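Local coordinates for uncharacterized protein (Enterococcus faecalis, PDB 3CLQ) that is of unknown function but belongs to the AllG family, named after a subunit of oxamate carbamoyltransferase, and may therefore take part in carbamoyl transfer, at residues 313-322 against 355-366; 174-183 against 196-205. All coordinates share one frame; numbering follows the deposited sequence.

Contact 1 (313-322 against 355-366); sequences YGVGGFAMAA and VTIPVLDFMGIP
A chi1 of 179° swings the Tyr313 ring away from its own backbone N and out to Ile365, whose CG1 lies between backbone N and carbonyl carbon (chi1 50°) and whose extended branch carries CD1 to the ring. Tyr313 CE2 and Ile365 CD1 come within 3.7 Å, the methyl approaching the ring obliquely. Gly314, with positive phi just after helix 309-313, passes close to the strand: its CA is 3.3 Å from Pro366 O, and its own O rests against Ile365 CB. Phe318 reaches Pro366 from another direction, its CD1 lying 3.8 Å from Pro366 CG while Pro366 O sits at the ring edge, near its plane. At the far end Ala321 CB is 3.5 Å from Leu360 CD2. Val359 CG1 touches Ala321 O, and Ala322 CB packs on Ile357 CG2 at 3.8 Å. Residues 358-362 link strands 356-357 and 363-369, ending in a type I' turn from Leu360 to Met363; Pro358 and Phe362 pack on the second subunit. Pro366, Ile365 and the Ala321 methyl carry the contact with the two rings: the fit is apolar, backbone carbonyls lying against carbon, while polar ties such as Phe318 O to Ser341 OG run to other parts of the chain.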
loop_
_atom_site.group_PDB
_atom_site.type_symbol
_atom_site.label_atom_id
_atom_site.label_comp_id
_atom_site.label_asym_id
_atom_site.label_seq_id
_atom_site.Cartn_x
_atom_site.Cartn_y
_atom_site.Cartn_z
ATOM N N TYR B 313 -20.547 2.666 5.345
ATOM C CA TYR B 313 -19.599 2.717 6.461
ATOM C C TYR B 313 -18.785 4.012 6.499
ATOM O O TYR B 313 -18.382 4.472 7.562
ATOM C CB TYR B 313 -18.614 1.545 6.367
ATOM C CG TYR B 313 -17.568 1.525 7.489
ATOM C CD1 TYR B 313 -17.905 1.147 8.782
ATOM C CD2 TYR B 313 -16.264 1.916 7.252
ATOM C CE1 TYR B 313 -16.960 1.150 9.802
ATOM C CE2 TYR B 313 -15.311 1.919 8.247
ATOM C CZ TYR B 313 -15.656 1.535 9.520
ATOM O OH TYR B 313 -14.687 1.522 10.512
ATOM N N GLY B 314 -18.500 4.561 5.331
ATOM C CA GLY B 314 -17.794 5.820 5.212
ATOM C C GLY B 314 -16.654 5.661 4.241
ATOM O O GLY B 314 -15.895 6.588 3.998
ATOM N N VAL B 315 -16.525 4.475 3.670
ATOM C CA VAL B 315 -15.432 4.278 2.768
ATOM C C VAL B 315 -15.904 4.089 1.297
ATOM O O VAL B 315 -17.028 4.475 0.960
ATOM C CB VAL B 315 -14.441 3.268 3.384
ATOM C CG1 VAL B 315 -14.631 1.873 2.852
ATOM C CG2 VAL B 315 -13.069 3.751 3.173
ATOM N N GLY B 316 -15.075 3.580 0.389
ATOM C CA GLY B 316 -15.487 3.540 -1.026
ATOM C C GLY B 316 -15.610 4.923 -1.659
ATOM O O GLY B 316 -14.698 5.743 -1.577
ATOM N N GLY B 317 -16.740 5.200 -2.298
ATOM C CA GLY B 317 -16.935 6.507 -2.919
ATOM C C GLY B 317 -16.939 7.659 -1.928
ATOM O O GLY B 317 -16.563 8.799 -2.267
ATOM N N PHE B 318 -17.368 7.375 -0.700
ATOM C CA PHE B 318 -17.322 8.380 0.356
ATOM C C PHE B 318 -15.868 8.763 0.619
ATOM O O PHE B 318 -15.569 9.902 0.957
ATOM C CB PHE B 318 -17.972 7.842 1.630
ATOM C CG PHE B 318 -19.472 8.050 1.697
ATOM C CD1 PHE B 318 -20.073 8.480 2.870
ATOM C CD2 PHE B 318 -20.280 7.802 0.597
ATOM C CE1 PHE B 318 -21.446 8.670 2.943
ATOM C CE2 PHE B 318 -21.657 7.988 0.665
ATOM C CZ PHE B 318 -22.240 8.424 1.839
ATOM N N ALA B 319 -14.956 7.802 0.455
ATOM C CA ALA B 319 -13.532 8.066 0.679
ATOM C C ALA B 319 -12.818 8.409 -0.607
ATOM O O ALA B 319 -11.635 8.605 -0.604
ATOM C CB ALA B 319 -12.854 6.905 1.352
HETATM N N MSE B 320 -13.547 8.476 -1.705
HETATM C CA MSE B 320 -12.989 8.863 -2.988
HETATM C C MSE B 320 -11.650 9.594 -2.874
HETATM O O MSE B 320 -10.667 9.179 -3.463
HETATM C CB MSE B 320 -13.994 9.764 -3.682
HETATM C CG MSE B 320 -14.237 9.469 -5.135
HETATM SE SE MSE B 320 -15.613 10.693 -5.813
HETATM C CE MSE B 320 -15.020 10.628 -7.697
ATOM N N ALA B 321 -11.612 10.674 -2.103
ATOM C CA ALA B 321 -10.429 11.543 -2.032
ATOM C C ALA B 321 -9.122 10.830 -1.719
ATOM O O ALA B 321 -8.056 11.303 -2.088
ATOM C CB ALA B 321 -10.645 12.646 -1.020
ATOM N N ALA B 322 -9.208 9.714 -1.016
ATOM C CA ALA B 322 -8.037 8.977 -0.552
ATOM C C ALA B 322 -7.353 8.216 -1.680
ATOM O O ALA B 322 -6.239 7.736 -1.520
ATOM C CB ALA B 322 -8.441 8.009 0.521
ATOM N N VAL B 355 -10.291 6.263 11.423
ATOM C CA VAL B 355 -10.067 6.007 9.998
ATOM C C VAL B 355 -10.110 7.334 9.234
ATOM O O VAL B 355 -11.167 7.961 9.107
ATOM C CB VAL B 355 -11.148 5.068 9.434
ATOM C CG1 VAL B 355 -10.884 4.728 7.967
ATOM C CG2 VAL B 355 -11.240 3.834 10.268
ATOM N N THR B 356 -8.970 7.766 8.723
ATOM C CA THR B 356 -8.863 9.122 8.253
ATOM C C THR B 356 -8.302 9.241 6.823
ATOM O O THR B 356 -7.658 8.325 6.329
ATOM C CB THR B 356 -7.983 9.918 9.235
ATOM O OG1 THR B 356 -6.705 9.291 9.330
ATOM C CG2 THR B 356 -8.615 9.933 10.639
ATOM N N ILE B 357 -8.534 10.380 6.172
ATOM C CA ILE B 357 -8.045 10.621 4.814
ATOM C C ILE B 357 -6.969 11.688 4.773
ATOM O O ILE B 357 -7.241 12.874 4.953
ATOM C CB ILE B 357 -9.167 11.106 3.911
ATOM C CG1 ILE B 357 -10.358 10.128 3.940
ATOM C CG2 ILE B 357 -8.649 11.307 2.496
ATOM C CD1 ILE B 357 -11.625 10.792 3.523
ATOM N N PRO B 358 -5.731 11.281 4.496
ATOM C CA PRO B 358 -4.577 12.164 4.581
ATOM C C PRO B 358 -4.742 13.460 3.775
ATOM O O PRO B 358 -4.633 14.563 4.329
ATOM C CB PRO B 358 -3.465 11.309 3.996
ATOM C CG PRO B 358 -3.880 9.931 4.330
ATOM C CD PRO B 358 -5.344 9.930 4.072
ATOM N N VAL B 359 -5.016 13.338 2.484
ATOM C CA VAL B 359 -5.060 14.546 1.664
ATOM C C VAL B 359 -6.068 15.593 2.193
ATOM O O VAL B 359 -5.885 16.779 1.984
ATOM C CB VAL B 359 -5.276 14.234 0.159
ATOM C CG1 VAL B 359 -6.705 13.835 -0.100
ATOM C CG2 VAL B 359 -4.848 15.429 -0.697
ATOM N N LEU B 360 -7.118 15.157 2.883
ATOM C CA LEU B 360 -8.036 16.106 3.532
ATOM C C LEU B 360 -7.629 16.390 4.987
ATOM O O LEU B 360 -8.460 16.309 5.902
ATOM C CB LEU B 360 -9.465 15.576 3.488
ATOM C CG LEU B 360 -10.338 15.925 2.272
ATOM C CD1 LEU B 360 -9.579 16.668 1.149
ATOM C CD2 LEU B 360 -11.069 14.712 1.746
ATOM N N ASP B 361 -6.343 16.686 5.191
ATOM C CA ASP B 361 -5.811 16.992 6.518
ATOM C C ASP B 361 -6.228 15.959 7.569
ATOM O O ASP B 361 -6.446 16.307 8.734
ATOM C CB ASP B 361 -6.274 18.383 6.975
ATOM C CG ASP B 361 -5.753 19.510 6.087
ATOM O OD1 ASP B 361 -4.623 19.386 5.536
ATOM O OD2 ASP B 361 -6.473 20.537 5.963
ATOM N N PHE B 362 -6.353 14.699 7.158
ATOM C CA PHE B 362 -6.746 13.630 8.077
ATOM C C PHE B 362 -8.127 13.828 8.715
ATOM O O PHE B 362 -8.276 13.612 9.924
ATOM C CB PHE B 362 -5.686 13.462 9.175
ATOM C CG PHE B 362 -4.340 13.190 8.636
ATOM C CD1 PHE B 362 -3.895 11.876 8.472
ATOM C CD2 PHE B 362 -3.524 14.241 8.219
ATOM C CE1 PHE B 362 -2.646 11.625 7.941
ATOM C CE2 PHE B 362 -2.269 14.004 7.674
ATOM C CZ PHE B 362 -1.825 12.698 7.525
HETATM N N MSE B 363 -9.127 14.240 7.933
HETATM C CA MSE B 363 -10.488 14.204 8.450
HETATM C C MSE B 363 -10.901 12.746 8.561
HETATM O O MSE B 363 -10.436 11.913 7.799
HETATM C CB MSE B 363 -11.475 15.024 7.600
HETATM C CG MSE B 363 -11.844 14.408 6.280
HETATM SE SE MSE B 363 -13.524 15.046 5.429
HETATM C CE MSE B 363 -13.968 13.467 4.396
ATOM N N GLY B 364 -11.733 12.430 9.542
ATOM C CA GLY B 364 -12.249 11.081 9.687
ATOM C C GLY B 364 -13.247 10.844 8.574
ATOM O O GLY B 364 -13.947 11.759 8.140
ATOM N N ILE B 365 -13.318 9.621 8.083
ATOM C CA ILE B 365 -14.287 9.317 7.058
ATOM C C ILE B 365 -15.700 9.717 7.521
ATOM O O ILE B 365 -15.970 9.728 8.725
ATOM C CB ILE B 365 -14.221 7.867 6.709
ATOM C CG1 ILE B 365 -14.286 7.026 7.987
ATOM C CG2 ILE B 365 -12.928 7.604 6.009
ATOM C CD1 ILE B 365 -14.574 5.551 7.738
ATOM N N PRO B 366 -16.595 10.065 6.574
ATOM C CA PRO B 366 -17.924 10.534 6.980
ATOM C C PRO B 366 -18.834 9.375 7.302
ATOM O O PRO B 366 -19.150 8.568 6.426
ATOM C CB PRO B 366 -18.433 11.289 5.762
ATOM C CG PRO B 366 -17.592 10.809 4.598
ATOM C CD PRO B 366 -16.432 10.016 5.110
#

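Contact 2 (174-183 against 196-205); sequences IDLRLMLSQA and AGSTLLVQAL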
loop_
_atom_site.group_PDB
_atom_site.type_symbol
_atom_site.label_atom_id
_atom_site.label_comp_id
_atom_site.label_asym_id
_atom_site.label_seq_id
_atom_site.Cartn_x
_atom_site.Cartn_y
_atom_site.Cartn_z
ATOM N N ILE B 174 -6.919 -11.247 13.027
ATOM C CA ILE B 174 -6.427 -10.110 12.288
ATOM C C ILE B 174 -7.414 -8.936 12.467
ATOM O O ILE B 174 -8.650 -9.080 12.299
ATOM C CB ILE B 174 -6.252 -10.493 10.808
ATOM C CG1 ILE B 174 -5.242 -11.641 10.700
ATOM C CG2 ILE B 174 -5.852 -9.299 9.955
ATOM C CD1 ILE B 174 -4.755 -11.906 9.305
ATOM N N ASP B 175 -6.861 -7.781 12.848
ATOM C CA ASP B 175 -7.655 -6.580 13.099
ATOM C C ASP B 175 -7.962 -5.844 11.813
ATOM O O ASP B 175 -7.087 -5.292 11.160
ATOM C CB ASP B 175 -6.933 -5.656 14.080
ATOM C CG ASP B 175 -7.697 -4.374 14.350
ATOM O OD1 ASP B 175 -8.760 -4.120 13.718
ATOM O OD2 ASP B 175 -7.218 -3.616 15.218
ATOM N N LEU B 176 -9.227 -5.817 11.456
ATOM C CA LEU B 176 -9.570 -5.336 10.158
ATOM C C LEU B 176 -9.680 -3.814 10.128
ATOM O O LEU B 176 -9.301 -3.174 9.153
ATOM C CB LEU B 176 -10.849 -6.006 9.726
ATOM C CG LEU B 176 -10.791 -7.186 8.750
ATOM C CD1 LEU B 176 -9.447 -7.903 8.677
ATOM C CD2 LEU B 176 -11.933 -8.168 9.043
ATOM N N ARG B 177 -10.180 -3.214 11.198
ATOM C CA ARG B 177 -10.287 -1.767 11.185
ATOM C C ARG B 177 -8.909 -1.139 11.153
ATOM O O ARG B 177 -8.713 -0.112 10.539
ATOM C CB ARG B 177 -11.088 -1.227 12.360
ATOM C CG ARG B 177 -11.459 0.225 12.182
ATOM C CD ARG B 177 -12.077 0.784 13.438
ATOM N NE ARG B 177 -11.099 0.873 14.521
ATOM C CZ ARG B 177 -11.399 1.187 15.779
ATOM N NH1 ARG B 177 -12.651 1.453 16.133
ATOM N NH2 ARG B 177 -10.441 1.245 16.685
ATOM N N LEU B 178 -7.950 -1.755 11.807
ATOM C CA LEU B 178 -6.590 -1.265 11.685
ATOM C C LEU B 178 -6.103 -1.371 10.235
ATOM O O LEU B 178 -5.576 -0.405 9.682
ATOM C CB LEU B 178 -5.645 -2.020 12.621
ATOM C CG LEU B 178 -4.161 -1.611 12.563
ATOM C CD1 LEU B 178 -3.916 -0.167 13.007
ATOM C CD2 LEU B 178 -3.310 -2.587 13.373
HETATM N N MSE B 179 -6.279 -2.535 9.617
HETATM C CA MSE B 179 -5.709 -2.742 8.294
HETATM C C MSE B 179 -6.365 -1.806 7.285
HETATM O O MSE B 179 -5.723 -1.252 6.400
HETATM C CB MSE B 179 -5.834 -4.199 7.868
HETATM C CG MSE B 179 -4.989 -4.553 6.670
HETATM SE SE MSE B 179 -4.884 -6.504 6.361
HETATM C CE MSE B 179 -3.545 -6.974 7.724
ATOM N N LEU B 180 -7.639 -1.590 7.467
ATOM C CA LEU B 180 -8.378 -0.716 6.623
ATOM C C LEU B 180 -7.894 0.679 6.881
ATOM O O LEU B 180 -7.645 1.413 5.989
ATOM C CB LEU B 180 -9.835 -0.861 6.962
ATOM C CG LEU B 180 -10.769 0.012 6.185
ATOM C CD1 LEU B 180 -11.962 -0.742 5.869
ATOM C CD2 LEU B 180 -11.112 1.181 6.971
ATOM N N SER B 181 -7.757 1.021 8.137
ATOM C CA SER B 181 -7.016 2.206 8.570
ATOM C C SER B 181 -5.820 2.505 7.670
ATOM O O SER B 181 -5.687 3.603 7.164
ATOM C CB SER B 181 -6.474 1.949 9.978
ATOM O OG SER B 181 -6.764 3.019 10.863
ATOM N N GLN B 182 -4.952 1.507 7.498
ATOM C CA GLN B 182 -3.673 1.660 6.802
ATOM C C GLN B 182 -3.833 1.678 5.284
ATOM O O GLN B 182 -3.129 2.407 4.579
ATOM C CB GLN B 182 -2.738 0.518 7.192
ATOM C CG GLN B 182 -2.463 0.448 8.669
ATOM C CD GLN B 182 -1.792 -0.832 9.053
ATOM O OE1 GLN B 182 -1.607 -1.688 8.211
ATOM N NE2 GLN B 182 -1.435 -0.985 10.337
ATOM N N ALA B 183 -4.757 0.857 4.786
ATOM C CA ALA B 183 -5.085 0.878 3.372
ATOM C C ALA B 183 -5.440 2.311 2.898
ATOM O O ALA B 183 -4.928 2.781 1.881
ATOM C CB ALA B 183 -6.227 -0.104 3.082
ATOM N N ALA B 196 -3.632 -2.106 -1.947
ATOM C CA ALA B 196 -2.887 -1.983 -0.693
ATOM C C ALA B 196 -3.415 -2.976 0.337
ATOM O O ALA B 196 -2.655 -3.763 0.903
ATOM C CB ALA B 196 -2.987 -0.595 -0.175
ATOM N N GLY B 197 -4.733 -2.954 0.541
ATOM C CA GLY B 197 -5.395 -3.861 1.467
ATOM C C GLY B 197 -5.103 -5.300 1.133
ATOM O O GLY B 197 -4.866 -6.117 2.019
ATOM N N SER B 198 -5.100 -5.621 -0.151
ATOM C CA SER B 198 -4.955 -7.013 -0.547
ATOM C C SER B 198 -3.549 -7.470 -0.256
ATOM O O SER B 198 -3.329 -8.560 0.271
ATOM C CB SER B 198 -5.316 -7.194 -2.017
ATOM O OG SER B 198 -6.733 -7.253 -2.164
ATOM N N THR B 199 -2.595 -6.600 -0.547
ATOM C CA THR B 199 -1.201 -6.882 -0.272
ATOM C C THR B 199 -0.896 -6.905 1.225
ATOM O O THR B 199 0.018 -7.591 1.659
ATOM C CB THR B 199 -0.349 -5.837 -0.979
ATOM O OG1 THR B 199 -0.835 -5.736 -2.317
ATOM C CG2 THR B 199 1.103 -6.233 -1.020
ATOM N N LEU B 200 -1.650 -6.165 2.021
ATOM C CA LEU B 200 -1.431 -6.200 3.458
ATOM C C LEU B 200 -1.987 -7.480 4.054
ATOM O O LEU B 200 -1.483 -7.971 5.055
ATOM C CB LEU B 200 -2.075 -5.005 4.165
ATOM C CG LEU B 200 -1.356 -3.660 4.059
ATOM C CD1 LEU B 200 -2.338 -2.550 4.480
ATOM C CD2 LEU B 200 -0.034 -3.578 4.853
ATOM N N LEU B 201 -3.028 -8.012 3.435
ATOM C CA LEU B 201 -3.689 -9.185 3.941
ATOM C C LEU B 201 -2.914 -10.442 3.586
ATOM O O LEU B 201 -2.732 -11.303 4.444
ATOM C CB LEU B 201 -5.087 -9.272 3.352
ATOM C CG LEU B 201 -6.240 -9.714 4.235
ATOM C CD1 LEU B 201 -7.305 -10.453 3.422
ATOM C CD2 LEU B 201 -5.730 -10.568 5.313
ATOM N N VAL B 202 -2.448 -10.574 2.345
ATOM C CA VAL B 202 -1.819 -11.841 1.966
ATOM C C VAL B 202 -0.525 -11.965 2.748
ATOM O O VAL B 202 -0.077 -13.057 3.056
ATOM C CB VAL B 202 -1.548 -12.017 0.426
ATOM C CG1 VAL B 202 -2.537 -11.243 -0.441
ATOM C CG2 VAL B 202 -0.110 -11.658 0.054
ATOM N N GLN B 203 0.064 -10.824 3.080
ATOM C CA GLN B 203 1.268 -10.800 3.864
ATOM C C GLN B 203 1.039 -11.204 5.341
ATOM O O GLN B 203 1.845 -11.912 5.937
ATOM C CB GLN B 203 1.895 -9.411 3.801
ATOM C CG GLN B 203 3.213 -9.360 4.502
ATOM C CD GLN B 203 3.678 -7.959 4.770
ATOM O OE1 GLN B 203 2.884 -6.995 4.756
ATOM N NE2 GLN B 203 4.976 -7.817 5.020
ATOM N N ALA B 204 -0.042 -10.740 5.939
ATOM C CA ALA B 204 -0.337 -11.125 7.301
ATOM C C ALA B 204 -0.703 -12.615 7.366
ATOM O O ALA B 204 -0.407 -13.294 8.348
ATOM C CB ALA B 204 -1.450 -10.267 7.862
ATOM N N LEU B 205 -1.343 -13.123 6.320
ATOM C CA LEU B 205 -1.700 -14.540 6.267
ATOM C C LEU B 205 -0.524 -15.509 6.088
ATOM O O LEU B 205 -0.580 -16.628 6.585
ATOM C CB LEU B 205 -2.703 -14.795 5.143
ATOM C CG LEU B 205 -4.151 -14.356 5.356
ATOM C CD1 LEU B 205 -4.938 -14.600 4.087
ATOM C CD2 LEU B 205 -4.782 -15.127 6.518
#
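Met179, a selenomethionine, reaches across from helix 176-183 and buries more surface here than any other residue, followed by Leu200 and Ile174. Its chain runs out extended and then bends at chi3 (-79°), which lays SE and CE along helix 196-205. Met179 SE lies 3.8 Å from Leu201 N and also touches Leu200 CB. Met179 CE turns to Leu200 O at 3.5 Å and to the methyl of Ala204. Gly197, Leu200, Leu201 and Ala204 thus form the hole into which this knob fits. The Leu200 and Met179 side chains run antiparallel alongside one another: Leu200 CB and CD1 both touch Met179 CG from one side, and Leu200 CD1 also meets the amide end of Gln182, 3.9 Å from OE1. Ile174, on the short strand just before the helix, adds a second apolar point. Its CD1 packs 4.0 Å from Ala204 CB and also approaches the CD2 methyls of Leu201 and Leu205, so the Ala204 methyl touches both Ile174 and Met179. Toward the other end the helices come closer, Ala183 CB resting 4.1 Å from Gly197 N. Asp175 caps helix 176-183, its OD1 accepting from Leu178 N at 3.1 Å, with the donor above the carboxylate plane. Trp237 of helix 234-247 packs on Met179, and Thr199 meets Thr199 of the second subunit. The segment axes pass 9.2 Å apart at 135°, a steeply inclined crossing, nearer antiparallel than parallel, with a single knob-into-hole fit at Met179; the first helix follows directly from the edge strand of an antiparallel sheet, within the AllG family region.

In the fold
The two contacts lie about 17 Å apart between centres and follow one another along the chain. They meet where Val355 CG1 packs on Leu180 CD2 at 3.7 Å and Tyr313 OH approaches Arg177 CG, so helix 176-183 faces helix 195-210 with one side and the start of the hairpin with another. Helix 234-247 also borders both, through Tyr313 in contact 1 and Met179 in contact 2. Both are buried, apolar and near the subunit interface, but contact 1 fits a glycine- and alanine-rich loop against a hairpin through aliphatic and aromatic side chains set against backbone atoms, whereas contact 2 joins a strand-helix unit to a second helix, chiefly round one long, bent side chain.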